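Local coordinates for protein beta-lactamase Rm3 (PDB 5IQK) that hydrolyses beta-lactam antibiotics as a zinc-dependent subclass B3 metallo-beta-lactamase, and so probably confers resistance on bacteria that carry it, at residues W164-G169 with L173-A178; W230-A235 with D242-P247. All blocks are in the same frame, centred on the assembly; numbering follows the deposited sequence.

Interaction 1. Residues W164-G169 with L173-A178; sequences WQSCDG and LNMVYA
W164 lays its indole across M175, its partner in an antiparallel hydrogen-bonded pair. M175 CB sits over one face of the indole, 3.6 Å from the centroid of the five-membered ring of W164 in a CH-pi contact, and comes as close as 3.3 Å to W164 CE2. M175 CG is drawn in beside the backbone N (chi1 -41°), which brings it to 3.4 Å from W164 NE1. Bends at chi2 and chi3 carry M175 SD off the indole toward S166, 4.0 Å from S166 CB, and it stands oblique to the five-membered ring as a looser Met-aromatic contact. Both strands belong to a beta hairpin, 160-168 and 171-178, inside a mixed sheet; the C167-C172 disulfide links its two strands near the turn. M175 N gives a hydrogen bond to W164 O at 2.8 Å, and L173 N one to S166 O at 2.9 Å. W164 NE1 and S166 OG both form hydrogen bonds with T23 OG1, in strand 23-25 of the other sheet. The six-membered ring of the indole reaches on to Y177, with W164 CZ3 3.8 Å from Y177 CB. On the other face of the sheet, Q165 and N174 run side by side, and Q165 NE2 makes a weak hydrogen bond to N174 OD1.

Interaction 2. Residues W230-A235 with D242-P247; sequences WQRLEA and DAFVDP
Helix 229-239 is followed by a short 3-10 turn that folds back against it, and R232, L233 and A235 of the helix meet A243 and F244 of the turn. R232 reaches across with a single bend, at chi3 (68°), and its aliphatic part passes A243 O, with R232 CG 3.6 Å from that atom. At the tip, R232 NH2 donates to F244 O at 2.9 Å; the bond meets a lone pair of the carbonyl oxygen and lies close to the guanidinium plane. R232 NE makes a weak bond to a water, which in turn donates to A243 O at 3.0 Å. NH1 points to other partners, L219 O on strand 218-221 and S227 O ahead of the helix, so one guanidinium joins the turn, the sheet edge and the approach to the helix. The turn belongs to the link between helices 229-239 and 249-269: just beyond it, D246 OD2 accepts a hydrogen bond from Q248 N in the turn that leads into helix 249-269. F244, the buried residue here, carries its ring in beside the helix, with F244 CE1 3.7 Å from L233 N and F244 CZ 3.9 Å from L233 CD1, the leucine methyl lying at the ring edge. L19 of strand 17-20 also packs on F244. Nearer the surface, A235 CB and A243 CB touch at 3.8 Å, while A243 CB comes to 3.5 Å from R232 O.

From the N terminus, the chain reaches interaction 1 first, where residues 164-169 and 173-178 close a tight hairpin with three residues between the segments. Strand 218-221 then joins this sheet alongside 171-178, and helix 229-239 follows. Interaction 2 closes the next loop, bringing 242-247 back onto that helix after six intervening residues and leading into helix 249-269. The two loops run in series, neither nested nor crossed, with centres about 14 Å apart. They meet where L173 CD1 packs on V245 CG2, 3.6 Å away, so the hairpin adjoins the connection between the last two helices. Strand 17-20 touches both, through F20 and L19.

Interaction 1. Residues W164-G169 with L173-A178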
loop_
_atom_site.group_PDB
_atom_site.type_symbol
_atom_site.label_atom_id
_atom_site.label_comp_id
_atom_site.label_asym_id
_atom_site.label_seq_id
_atom_site.Cartn_x
_atom_site.Cartn_y
_atom_site.Cartn_z
ATOM N N TRP A 164 -9.068 -8.974 -0.341
ATOM C CA TRP A 164 -10.440 -9.018 -0.805
ATOM C C TRP A 164 -10.512 -10.001 -1.958
ATOM O O TRP A 164 -9.483 -10.479 -2.430
ATOM C CB TRP A 164 -10.910 -7.626 -1.239
ATOM C CG TRP A 164 -10.193 -7.084 -2.448
ATOM C CD1 TRP A 164 -10.648 -7.070 -3.733
ATOM C CD2 TRP A 164 -8.886 -6.489 -2.482
ATOM N NE1 TRP A 164 -9.722 -6.495 -4.563
ATOM C CE2 TRP A 164 -8.628 -6.130 -3.821
ATOM C CE3 TRP A 164 -7.918 -6.219 -1.512
ATOM C CZ2 TRP A 164 -7.447 -5.524 -4.216
ATOM C CZ3 TRP A 164 -6.735 -5.614 -1.905
ATOM C CH2 TRP A 164 -6.508 -5.273 -3.239
ATOM N N GLN A 165 -11.723 -10.276 -2.437
ATOM C CA GLN A 165 -11.892 -11.124 -3.612
ATOM C C GLN A 165 -12.423 -10.316 -4.783
ATOM O O GLN A 165 -13.217 -9.400 -4.602
ATOM C CB GLN A 165 -12.854 -12.290 -3.331
ATOM C CG GLN A 165 -12.471 -13.164 -2.165
ATOM C CD GLN A 165 -13.136 -14.526 -2.218
ATOM O OE1 GLN A 165 -14.175 -14.706 -2.865
ATOM N NE2 GLN A 165 -12.534 -15.499 -1.542
ATOM N N SER A 166 -11.965 -10.662 -5.979
ATOM C CA SER A 166 -12.491 -10.081 -7.204
ATOM C C SER A 166 -12.860 -11.218 -8.133
ATOM O O SER A 166 -12.145 -12.216 -8.209
ATOM C CB SER A 166 -11.479 -9.148 -7.871
ATOM O OG SER A 166 -11.485 -7.881 -7.244
ATOM N N CYS A 167 -13.988 -11.062 -8.820
ATOM C CA CYS A 167 -14.525 -12.102 -9.692
ATOM C C CYS A 167 -14.660 -11.626 -11.130
ATOM O O CYS A 167 -14.967 -10.463 -11.373
ATOM C CB CYS A 167 -15.881 -12.581 -9.174
ATOM S SG CYS A 167 -15.857 -13.268 -7.487
ATOM N N ASP A 168 -14.450 -12.535 -12.057
ATOM C CA ASP A 168 -14.649 -12.252 -13.478
ATOM C C ASP A 168 -15.677 -13.282 -13.895
ATOM O O ASP A 168 -15.420 -14.160 -14.669
ATOM C CB ASP A 168 -13.389 -12.334 -14.314
ATOM C CG ASP A 168 -13.161 -11.053 -15.180
ATOM O OD1 ASP A 168 -14.054 -10.729 -16.005
ATOM O OD2 ASP A 168 -12.100 -10.373 -15.017
ATOM N N GLY A 169 -16.850 -13.140 -13.308
ATOM C CA GLY A 169 -18.014 -13.987 -13.511
ATOM C C GLY A 169 -18.045 -15.095 -12.479
ATOM O O GLY A 169 -18.195 -14.812 -11.289
ATOM N N LEU A 173 -10.878 -14.668 -7.497
ATOM C CA LEU A 173 -9.487 -14.758 -7.098
ATOM C C LEU A 173 -9.263 -13.977 -5.814
ATOM O O LEU A 173 -9.980 -13.015 -5.533
ATOM C CB LEU A 173 -8.571 -14.241 -8.204
ATOM C CG LEU A 173 -8.514 -15.099 -9.466
ATOM C CD1 LEU A 173 -7.529 -14.504 -10.449
ATOM C CD2 LEU A 173 -8.151 -16.533 -9.124
ATOM N N ASN A 174 -8.281 -14.413 -5.030
ATOM C CA ASN A 174 -7.893 -13.703 -3.820
ATOM C C ASN A 174 -6.889 -12.599 -4.128
ATOM O O ASN A 174 -5.805 -12.862 -4.651
ATOM C CB ASN A 174 -7.323 -14.675 -2.783
ATOM C CG ASN A 174 -8.316 -15.746 -2.394
ATOM O OD1 ASN A 174 -9.459 -15.442 -2.064
ATOM N ND2 ASN A 174 -7.893 -17.005 -2.449
ATOM N N MET A 175 -7.271 -11.366 -3.813
ATOM C CA MET A 175 -6.438 -10.205 -4.080
ATOM C C MET A 175 -5.730 -9.792 -2.809
ATOM O O MET A 175 -6.284 -9.873 -1.713
ATOM C CB MET A 175 -7.265 -9.039 -4.605
ATOM C CG MET A 175 -8.341 -9.444 -5.603
ATOM S SD MET A 175 -7.689 -10.174 -7.118
ATOM C CE MET A 175 -7.092 -8.698 -7.943
ATOM N N VAL A 176 -4.492 -9.350 -2.962
ATOM C CA VAL A 176 -3.699 -8.915 -1.824
ATOM C C VAL A 176 -3.010 -7.607 -2.166
ATOM O O VAL A 176 -2.330 -7.515 -3.187
ATOM C CB VAL A 176 -2.636 -9.968 -1.429
ATOM C CG1 VAL A 176 -1.779 -9.439 -0.261
ATOM C CG2 VAL A 176 -3.301 -11.299 -1.037
ATOM N N TYR A 177 -3.189 -6.600 -1.311
ATOM C CA TYR A 177 -2.398 -5.384 -1.365
ATOM C C TYR A 177 -1.447 -5.459 -0.184
ATOM O O TYR A 177 -1.884 -5.322 0.958
ATOM C CB TYR A 177 -3.276 -4.127 -1.285
ATOM C CG TYR A 177 -2.534 -2.827 -1.546
ATOM C CD1 TYR A 177 -2.536 -2.248 -2.811
ATOM C CD2 TYR A 177 -1.819 -2.185 -0.536
ATOM C CE1 TYR A 177 -1.865 -1.063 -3.062
ATOM C CE2 TYR A 177 -1.131 -1.001 -0.779
ATOM C CZ TYR A 177 -1.165 -0.445 -2.041
ATOM O OH TYR A 177 -0.496 0.729 -2.284
ATOM N N ALA A 178 -0.172 -5.725 -0.454
ATOM C CA ALA A 178 0.799 -5.932 0.620
ATOM C C ALA A 178 1.545 -4.654 0.923
ATOM O O ALA A 178 2.080 -3.995 0.031
ATOM C CB ALA A 178 1.777 -7.034 0.259
#

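Interaction 2. Residues W230-A235 with D242-P247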
loop_
_atom_site.group_PDB
_atom_site.type_symbol
_atom_site.label_atom_id
_atom_site.label_comp_id
_atom_site.label_asym_id
_atom_site.label_seq_id
_atom_site.Cartn_x
_atom_site.Cartn_y
_atom_site.Cartn_z
ATOM N N TRP A 230 5.629 -4.424 -13.292
ATOM C CA TRP A 230 5.848 -3.967 -14.666
ATOM C C TRP A 230 6.253 -5.110 -15.591
ATOM O O TRP A 230 5.909 -5.089 -16.779
ATOM C CB TRP A 230 6.866 -2.817 -14.690
ATOM C CG TRP A 230 6.480 -1.722 -13.746
ATOM C CD1 TRP A 230 7.310 -1.041 -12.893
ATOM C CD2 TRP A 230 5.148 -1.215 -13.499
ATOM N NE1 TRP A 230 6.585 -0.135 -12.156
ATOM C CE2 TRP A 230 5.262 -0.223 -12.501
ATOM C CE3 TRP A 230 3.878 -1.492 -14.039
ATOM C CZ2 TRP A 230 4.157 0.489 -12.025
ATOM C CZ3 TRP A 230 2.782 -0.788 -13.561
ATOM C CH2 TRP A 230 2.931 0.194 -12.562
ATOM N N GLN A 231 6.935 -6.126 -15.065
ATOM C CA GLN A 231 7.168 -7.337 -15.855
ATOM C C GLN A 231 5.829 -8.019 -16.156
ATOM O O GLN A 231 5.559 -8.445 -17.291
ATOM C CB GLN A 231 8.087 -8.323 -15.141
ATOM C CG GLN A 231 9.532 -7.840 -14.968
ATOM C CD GLN A 231 9.746 -7.097 -13.662
ATOM O OE1 GLN A 231 8.846 -6.427 -13.153
ATOM N NE2 GLN A 231 10.945 -7.219 -13.108
ATOM N N ARG A 232 5.009 -8.134 -15.119
ATOM C CA ARG A 232 3.681 -8.750 -15.217
ATOM C C ARG A 232 2.788 -8.001 -16.206
ATOM O O ARG A 232 2.121 -8.623 -17.047
ATOM C CB ARG A 232 3.048 -8.778 -13.815
ATOM C CG ARG A 232 3.706 -9.823 -12.920
ATOM C CD ARG A 232 3.437 -9.610 -11.431
ATOM N NE ARG A 232 2.062 -9.815 -11.002
ATOM C CZ ARG A 232 1.534 -9.213 -9.941
ATOM N NH1 ARG A 232 2.261 -8.358 -9.226
ATOM N NH2 ARG A 232 0.288 -9.456 -9.601
ATOM N N LEU A 233 2.786 -6.670 -16.117
ATOM C CA LEU A 233 2.032 -5.832 -17.055
ATOM C C LEU A 233 2.483 -6.042 -18.492
ATOM O O LEU A 233 1.649 -6.183 -19.386
ATOM C CB LEU A 233 2.142 -4.348 -16.699
ATOM C CG LEU A 233 1.421 -3.384 -17.654
ATOM C CD1 LEU A 233 -0.095 -3.654 -17.644
ATOM C CD2 LEU A 233 1.688 -1.941 -17.280
ATOM N N GLU A 234 3.794 -6.060 -18.724
ATOM C CA GLU A 234 4.310 -6.309 -20.071
ATOM C C GLU A 234 3.837 -7.674 -20.573
ATOM O O GLU A 234 3.471 -7.833 -21.739
ATOM C CB GLU A 234 5.846 -6.238 -20.098
ATOM C CG GLU A 234 6.444 -6.559 -21.465
ATOM C CD GLU A 234 7.945 -6.351 -21.521
ATOM O OE1 GLU A 234 8.479 -5.589 -20.685
ATOM O OE2 GLU A 234 8.592 -6.949 -22.409
ATOM N N ALA A 235 3.831 -8.657 -19.682
ATOM C CA ALA A 235 3.393 -9.997 -20.049
ATOM C C ALA A 235 1.904 -9.996 -20.411
ATOM O O ALA A 235 1.456 -10.777 -21.247
ATOM C CB ALA A 235 3.666 -10.970 -18.920
ATOM N N ASP A 242 -4.019 -13.608 -16.808
ATOM C CA ASP A 242 -3.194 -14.701 -16.289
ATOM C C ASP A 242 -1.828 -14.185 -15.867
ATOM O O ASP A 242 -1.208 -14.698 -14.935
ATOM C CB ASP A 242 -3.000 -15.803 -17.328
ATOM C CG ASP A 242 -4.112 -16.836 -17.319
ATOM O OD1 ASP A 242 -4.950 -16.822 -16.393
ATOM O OD2 ASP A 242 -4.124 -17.682 -18.238
ATOM N N ALA A 243 -1.359 -13.168 -16.578
ATOM C CA ALA A 243 -0.049 -12.604 -16.317
ATOM C C ALA A 243 0.075 -12.020 -14.910
ATOM O O ALA A 243 1.183 -11.935 -14.382
ATOM C CB ALA A 243 0.269 -11.538 -17.344
ATOM N N PHE A 244 -1.046 -11.609 -14.313
ATOM C CA PHE A 244 -1.018 -11.017 -12.973
ATOM C C PHE A 244 -1.248 -12.048 -11.876
ATOM O O PHE A 244 -1.090 -11.748 -10.694
ATOM C CB PHE A 244 -2.064 -9.910 -12.856
ATOM C CG PHE A 244 -1.818 -8.753 -13.764
ATOM C CD1 PHE A 244 -0.724 -7.928 -13.576
ATOM C CD2 PHE A 244 -2.685 -8.482 -14.817
ATOM C CE1 PHE A 244 -0.488 -6.862 -14.418
ATOM C CE2 PHE A 244 -2.447 -7.414 -15.671
ATOM C CZ PHE A 244 -1.333 -6.602 -15.462
ATOM N N VAL A 245 -1.637 -13.256 -12.279
ATOM C CA VAL A 245 -1.984 -14.320 -11.341
ATOM C C VAL A 245 -0.797 -15.223 -11.023
ATOM O O VAL A 245 -0.188 -15.803 -11.919
ATOM C CB VAL A 245 -3.155 -15.164 -11.896
ATOM C CG1 VAL A 245 -3.501 -16.308 -10.957
ATOM C CG2 VAL A 245 -4.345 -14.269 -12.111
ATOM N N ASP A 246 -0.477 -15.328 -9.735
ATOM C CA ASP A 246 0.641 -16.130 -9.254
ATOM C C ASP A 246 0.421 -16.439 -7.771
ATOM O O ASP A 246 0.628 -15.580 -6.910
ATOM C CB ASP A 246 1.970 -15.391 -9.475
ATOM C CG ASP A 246 3.186 -16.205 -9.047
ATOM O OD1 ASP A 246 4.313 -15.686 -9.188
ATOM O OD2 ASP A 246 3.027 -17.344 -8.557
ATOM N N PRO A 247 -0.005 -17.673 -7.472
ATOM C CA PRO A 247 -0.368 -18.068 -6.106
ATOM C C PRO A 247 0.824 -18.095 -5.158
ATOM O O PRO A 247 0.635 -18.171 -3.945
ATOM C CB PRO A 247 -0.937 -19.477 -6.289
ATOM C CG PRO A 247 -1.298 -19.563 -7.739
ATOM C CD PRO A 247 -0.261 -18.753 -8.436
HETATM O O HOH W 1 1.813 -12.704 -11.516
#